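Local coordinates for protein (thiaminase I) (Bacillus subtilis, PDB 3THI) that catalyses the breakdown of thiamine by transferring its pyrimidine portion from the thiazole to another base or nucleophile, at residues L3-Y8 with V32-T37; A19-Q24 with A288-Q293. All coordinates share one frame; numbering follows the deposited sequence.

How the contacts relate
Contacts 1 and 2 lie on the same side of the chain's centre, their own centres about 13 Å apart, and helix 14-28 connects the two strands of contact 1 and supplies one side of contact 2. Along the chain their segments alternate: strand 2-6, helix 14-28 and strand 33-36 follow one another, and helix 288-295 arrives more than 250 residues later. In contact 1 the strands pair; in contact 2 that helix meets the late one. V21 links the two, with its CG1 3.8 Å from F36 CZ. Helix 275-286 touches both contacts as well, so a late part of the chain is packed onto its beginning, consistent with the discontinuous two-lobed fold of periplasmic-binding-protein relatives.

Contact 1. Residues L3-Y8 with V32-T37; sequences LKVAIY and VKLEFT
The F36 ring meets I7 at its edge, where I7 CG2 lies 3.9 Å from F36 CE2 near the ring plane; a water also stands in that plane, accepting from I7 N and donating to T37 O. V5 O approaches the ring obliquely, and V21 and Q18 of helix 14-28 also touch F36. On the same side of the strands, shared by L3, V5 CG2 packs 3.6 Å from L34 CD2. Before the second strand, V32 CG1 turns toward L3 CD1, 4.0 Å away. The parallel pairing of strands 2-6 and 33-36, joined through helix 14-28, forms a beta-alpha-beta unit of this periplasmic-binding-protein-like fold. Four backbone bonds hold the pair, among them L3 N to K33 O (2.7 Å) and T37 N to V5 O (2.8 Å). E35 O is gripped from opposite faces of its plane, by V5 N at 3.1 Å and by T37 OG1 at 3.2 Å, with OG1 anti to the carbonyl carbon and beside the backbone N (chi1 -46°). A valine in place of T37 would probably leave E35 O without its second donor. On the other side of the strands, K4 and E35 run side by side, but K4 NZ forms its salt bridge with D49.

Contact 2. Residues A19-Q24 with A288-Q293; sequences AAVLDQ and ADTVEQ
A20 and T290 form the closest backbone approach of two helices that pack roughly antiparallel at 144°, their axes 8.6 Å apart, in what is probably one lobe of a periplasmic-binding-protein-type fold. The small side chain of A20 lets them come this near: A20 CB rests 3.5 Å from T290 O and also touches the T290 methyl group. That methyl, CG2, reaches obliquely to V21 CG2 at 3.8 Å. Further along, Q24 and T290 run past one another, pointing opposite ways, so that Q24 CG lies 3.1 Å from T290 OG1, a tight carbon-to-oxygen approach. The bend of the Q24 chain at chi2 brings its amide beside D289, with Q24 OE1 3.7 Å from D289 CB and the amide and carboxylate planes standing steeply to each other.

Q293 is the knob of a knobs-into-holes contact. It enters the hole formed by A19, A20, D23 and Q24, its CB 4.0 Å from A20 CB. With CG anti to the backbone N (chi1 -168°) and an extended chain beyond, it carries its amide across to helix 14-28. There the side chain meets D23 at about a right angle and Q24 obliquely, the two amide planes turned 73° apart.

The second shell fixes several of these groups. T290 OG1 is hydrogen-bonded to V284 O and to S287 OG, which ties the hydroxyl back to the end of helix 275-286 and to S287, just before its own helix, while Q24 CG leans on it. D23 OD2 forms a salt bridge with R27 on the same helix. Behind the interface, V21 reaches L34 of strand 33-36, while both V21 and Q24 touch helix 275-286. A water joins Q24 and D289, donating to Q24 OE1 at 2.6 Å and to D289 OD2 at 3.0 Å.

Contact 1. Residues L3-Y8 with V32-T37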
loop_
_atom_site.group_PDB
_atom_site.type_symbol
_atom_site.label_atom_id
_atom_site.label_comp_id
_atom_site.label_asym_id
_atom_site.label_seq_id
_atom_site.Cartn_x
_atom_site.Cartn_y
_atom_site.Cartn_z
ATOM N N LEU A 3 -21.002 -10.226 -13.607
ATOM C CA LEU A 3 -20.385 -10.110 -12.287
ATOM C C LEU A 3 -20.000 -8.657 -12.016
ATOM O O LEU A 3 -19.441 -7.987 -12.892
ATOM C CB LEU A 3 -19.143 -11.031 -12.163
ATOM C CG LEU A 3 -19.337 -12.561 -12.190
ATOM C CD1 LEU A 3 -17.990 -13.266 -12.299
ATOM C CD2 LEU A 3 -20.068 -13.050 -10.956
ATOM N N LYS A 4 -20.363 -8.161 -10.830
ATOM C CA LYS A 4 -20.015 -6.802 -10.421
ATOM C C LYS A 4 -18.670 -6.908 -9.705
ATOM O O LYS A 4 -18.519 -7.650 -8.721
ATOM C CB LYS A 4 -21.082 -6.187 -9.520
ATOM C CG LYS A 4 -22.348 -5.833 -10.269
ATOM C CD LYS A 4 -23.378 -5.141 -9.388
ATOM C CE LYS A 4 -24.644 -4.844 -10.194
ATOM N NZ LYS A 4 -25.755 -4.252 -9.397
ATOM N N VAL A 5 -17.689 -6.189 -10.237
ATOM C CA VAL A 5 -16.331 -6.237 -9.730
ATOM C C VAL A 5 -15.825 -4.857 -9.414
ATOM O O VAL A 5 -16.141 -3.905 -10.124
ATOM C CB VAL A 5 -15.365 -6.782 -10.815
ATOM C CG1 VAL A 5 -14.122 -7.387 -10.181
ATOM C CG2 VAL A 5 -16.066 -7.760 -11.721
ATOM N N ALA A 6 -14.988 -4.768 -8.388
ATOM C CA ALA A 6 -14.377 -3.503 -8.005
ATOM C C ALA A 6 -12.876 -3.703 -7.816
ATOM O O ALA A 6 -12.453 -4.542 -7.013
ATOM C CB ALA A 6 -14.997 -2.961 -6.725
ATOM N N ILE A 7 -12.080 -3.001 -8.623
ATOM C CA ILE A 7 -10.622 -3.067 -8.507
ATOM C C ILE A 7 -10.174 -2.077 -7.416
ATOM O O ILE A 7 -10.972 -1.247 -6.961
ATOM C CB ILE A 7 -9.903 -2.796 -9.878
ATOM C CG1 ILE A 7 -10.363 -1.488 -10.528
ATOM C CG2 ILE A 7 -10.158 -3.938 -10.823
ATOM C CD1 ILE A 7 -9.712 -0.247 -9.978
ATOM N N TYR A 8 -8.935 -2.199 -6.948
ATOM C CA TYR A 8 -8.434 -1.293 -5.911
ATOM C C TYR A 8 -8.270 0.111 -6.503
ATOM O O TYR A 8 -7.465 0.324 -7.401
ATOM C CB TYR A 8 -7.116 -1.805 -5.334
ATOM C CG TYR A 8 -6.721 -1.097 -4.069
ATOM C CD1 TYR A 8 -7.467 -1.245 -2.897
ATOM C CD2 TYR A 8 -5.608 -0.264 -4.040
ATOM C CE1 TYR A 8 -7.108 -0.575 -1.728
ATOM C CE2 TYR A 8 -5.240 0.409 -2.882
ATOM C CZ TYR A 8 -5.991 0.253 -1.734
ATOM O OH TYR A 8 -5.627 0.948 -0.605
ATOM N N VAL A 32 -19.106 -14.191 -19.857
ATOM C CA VAL A 32 -19.473 -13.656 -18.558
ATOM C C VAL A 32 -19.068 -12.193 -18.510
ATOM O O VAL A 32 -17.878 -11.855 -18.520
ATOM C CB VAL A 32 -18.784 -14.421 -17.415
ATOM C CG1 VAL A 32 -19.244 -13.857 -16.046
ATOM C CG2 VAL A 32 -19.092 -15.909 -17.540
ATOM N N LYS A 33 -20.074 -11.332 -18.444
ATOM C CA LYS A 33 -19.865 -9.897 -18.416
ATOM C C LYS A 33 -19.374 -9.387 -17.062
ATOM O O LYS A 33 -19.716 -9.941 -16.014
ATOM C CB LYS A 33 -21.166 -9.189 -18.823
ATOM C CG LYS A 33 -21.055 -7.680 -18.950
ATOM C CD LYS A 33 -22.357 -7.050 -19.442
ATOM C CE LYS A 33 -22.286 -5.516 -19.347
ATOM N NZ LYS A 33 -23.563 -4.846 -19.763
ATOM N N LEU A 34 -18.533 -8.356 -17.103
ATOM C CA LEU A 34 -18.005 -7.731 -15.895
ATOM C C LEU A 34 -18.564 -6.322 -15.805
ATOM O O LEU A 34 -18.613 -5.610 -16.808
ATOM C CB LEU A 34 -16.470 -7.654 -15.936
ATOM C CG LEU A 34 -15.659 -8.951 -15.871
ATOM C CD1 LEU A 34 -14.176 -8.633 -15.692
ATOM C CD2 LEU A 34 -16.144 -9.807 -14.708
ATOM N N GLU A 35 -19.060 -5.949 -14.628
ATOM C CA GLU A 35 -19.576 -4.597 -14.423
ATOM C C GLU A 35 -18.722 -3.940 -13.350
ATOM O O GLU A 35 -18.953 -4.129 -12.153
ATOM C CB GLU A 35 -21.049 -4.596 -14.001
ATOM C CG GLU A 35 -21.615 -3.182 -13.861
ATOM C CD GLU A 35 -23.107 -3.138 -13.546
ATOM O OE1 GLU A 35 -23.883 -3.943 -14.112
ATOM O OE2 GLU A 35 -23.502 -2.270 -12.736
ATOM N N PHE A 36 -17.704 -3.207 -13.788
ATOM C CA PHE A 36 -16.801 -2.539 -12.865
ATOM C C PHE A 36 -17.496 -1.443 -12.104
ATOM O O PHE A 36 -18.138 -0.562 -12.678
ATOM C CB PHE A 36 -15.576 -2.014 -13.589
ATOM C CG PHE A 36 -14.660 -3.099 -14.071
ATOM C CD1 PHE A 36 -14.852 -3.686 -15.315
ATOM C CD2 PHE A 36 -13.589 -3.527 -13.276
ATOM C CE1 PHE A 36 -13.992 -4.679 -15.772
ATOM C CE2 PHE A 36 -12.722 -4.519 -13.716
ATOM C CZ PHE A 36 -12.921 -5.099 -14.971
ATOM N N THR A 37 -17.376 -1.537 -10.789
ATOM C CA THR A 37 -17.992 -0.601 -9.867
ATOM C C THR A 37 -16.919 0.129 -9.080
ATOM O O THR A 37 -15.779 -0.307 -9.022
ATOM C CB THR A 37 -18.886 -1.369 -8.886
ATOM O OG1 THR A 37 -19.679 -2.314 -9.619
ATOM C CG2 THR A 37 -19.807 -0.421 -8.128
HETATM O O HOH W 1 -13.686 -1.093 -10.257
#

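Contact 2. Residues A19-Q24 with A288-Q293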
loop_
_atom_site.group_PDB
_atom_site.type_symbol
_atom_site.label_atom_id
_atom_site.label_comp_id
_atom_site.label_asym_id
_atom_site.label_seq_id
_atom_site.Cartn_x
_atom_site.Cartn_y
_atom_site.Cartn_z
ATOM N N ALA A 19 -8.799 -2.562 -17.428
ATOM C CA ALA A 19 -8.533 -3.096 -18.757
ATOM C C ALA A 19 -7.823 -4.441 -18.661
ATOM O O ALA A 19 -8.200 -5.399 -19.346
ATOM C CB ALA A 19 -7.708 -2.123 -19.562
ATOM N N ALA A 20 -6.833 -4.524 -17.775
ATOM C CA ALA A 20 -6.075 -5.758 -17.584
ATOM C C ALA A 20 -7.020 -6.889 -17.186
ATOM O O ALA A 20 -7.007 -7.967 -17.796
ATOM C CB ALA A 20 -4.978 -5.564 -16.507
ATOM N N VAL A 21 -7.870 -6.617 -16.197
ATOM C CA VAL A 21 -8.828 -7.599 -15.712
ATOM C C VAL A 21 -9.825 -8.059 -16.780
ATOM O O VAL A 21 -10.066 -9.260 -16.931
ATOM C CB VAL A 21 -9.571 -7.070 -14.478
ATOM C CG1 VAL A 21 -10.687 -8.028 -14.072
ATOM C CG2 VAL A 21 -8.589 -6.898 -13.335
ATOM N N LEU A 22 -10.384 -7.108 -17.527
ATOM C CA LEU A 22 -11.352 -7.421 -18.582
ATOM C C LEU A 22 -10.720 -8.303 -19.648
ATOM O O LEU A 22 -11.268 -9.344 -20.003
ATOM C CB LEU A 22 -11.888 -6.141 -19.231
ATOM C CG LEU A 22 -12.995 -6.320 -20.279
ATOM C CD1 LEU A 22 -14.286 -6.755 -19.587
ATOM C CD2 LEU A 22 -13.216 -5.016 -21.045
ATOM N N ASP A 23 -9.538 -7.911 -20.108
ATOM C CA ASP A 23 -8.830 -8.670 -21.125
ATOM C C ASP A 23 -8.532 -10.090 -20.654
ATOM O O ASP A 23 -8.859 -11.057 -21.345
ATOM C CB ASP A 23 -7.535 -7.959 -21.512
ATOM C CG ASP A 23 -6.806 -8.646 -22.646
ATOM O OD1 ASP A 23 -7.467 -9.295 -23.491
ATOM O OD2 ASP A 23 -5.566 -8.526 -22.694
ATOM N N GLN A 24 -7.934 -10.218 -19.474
ATOM C CA GLN A 24 -7.614 -11.542 -18.942
ATOM C C GLN A 24 -8.861 -12.387 -18.634
ATOM O O GLN A 24 -8.845 -13.610 -18.819
ATOM C CB GLN A 24 -6.714 -11.429 -17.714
ATOM C CG GLN A 24 -5.358 -10.837 -18.021
ATOM C CD GLN A 24 -4.535 -11.715 -18.932
ATOM O OE1 GLN A 24 -4.592 -12.937 -18.851
ATOM N NE2 GLN A 24 -3.752 -11.094 -19.801
ATOM N N ALA A 288 -0.680 -13.528 -12.205
ATOM C CA ALA A 288 0.560 -12.889 -12.577
ATOM C C ALA A 288 0.403 -12.159 -13.917
ATOM O O ALA A 288 0.905 -11.040 -14.096
ATOM C CB ALA A 288 1.672 -13.928 -12.637
ATOM N N ASP A 289 -0.335 -12.774 -14.838
ATOM C CA ASP A 289 -0.582 -12.184 -16.154
ATOM C C ASP A 289 -1.313 -10.841 -16.050
ATOM O O ASP A 289 -0.901 -9.850 -16.664
ATOM C CB ASP A 289 -1.409 -13.139 -17.021
ATOM C CG ASP A 289 -0.579 -14.232 -17.663
ATOM O OD1 ASP A 289 0.616 -14.375 -17.337
ATOM O OD2 ASP A 289 -1.129 -14.957 -18.514
ATOM N N THR A 290 -2.408 -10.826 -15.292
ATOM C CA THR A 290 -3.215 -9.626 -15.108
ATOM C C THR A 290 -2.441 -8.499 -14.436
ATOM O O THR A 290 -2.437 -7.372 -14.930
ATOM C CB THR A 290 -4.462 -9.917 -14.257
ATOM O OG1 THR A 290 -5.252 -10.923 -14.895
ATOM C CG2 THR A 290 -5.299 -8.668 -14.101
ATOM N N VAL A 291 -1.792 -8.806 -13.310
ATOM C CA VAL A 291 -1.033 -7.800 -12.575
ATOM C C VAL A 291 0.120 -7.243 -13.404
ATOM O O VAL A 291 0.366 -6.032 -13.400
ATOM C CB VAL A 291 -0.542 -8.327 -11.199
ATOM C CG1 VAL A 291 0.460 -7.356 -10.574
ATOM C CG2 VAL A 291 -1.727 -8.475 -10.256
ATOM N N GLU A 292 0.794 -8.104 -14.161
ATOM C CA GLU A 292 1.881 -7.633 -15.001
ATOM C C GLU A 292 1.353 -6.654 -16.055
ATOM O O GLU A 292 1.973 -5.611 -16.309
ATOM C CB GLU A 292 2.570 -8.805 -15.693
ATOM C CG GLU A 292 3.838 -8.417 -16.442
ATOM C CD GLU A 292 4.319 -9.486 -17.396
ATOM O OE1 GLU A 292 3.862 -10.646 -17.302
ATOM O OE2 GLU A 292 5.158 -9.155 -18.256
ATOM N N GLN A 293 0.193 -6.978 -16.627
ATOM C CA GLN A 293 -0.431 -6.145 -17.658
ATOM C C GLN A 293 -0.903 -4.804 -17.103
ATOM O O GLN A 293 -0.795 -3.774 -17.757
ATOM C CB GLN A 293 -1.605 -6.895 -18.300
ATOM C CG GLN A 293 -2.148 -6.256 -19.562
ATOM C CD GLN A 293 -3.369 -6.980 -20.112
ATOM O OE1 GLN A 293 -4.319 -6.341 -20.568
ATOM N NE2 GLN A 293 -3.352 -8.301 -20.068
HETATM O O HOH W 2 -4.051 -15.401 -18.185
#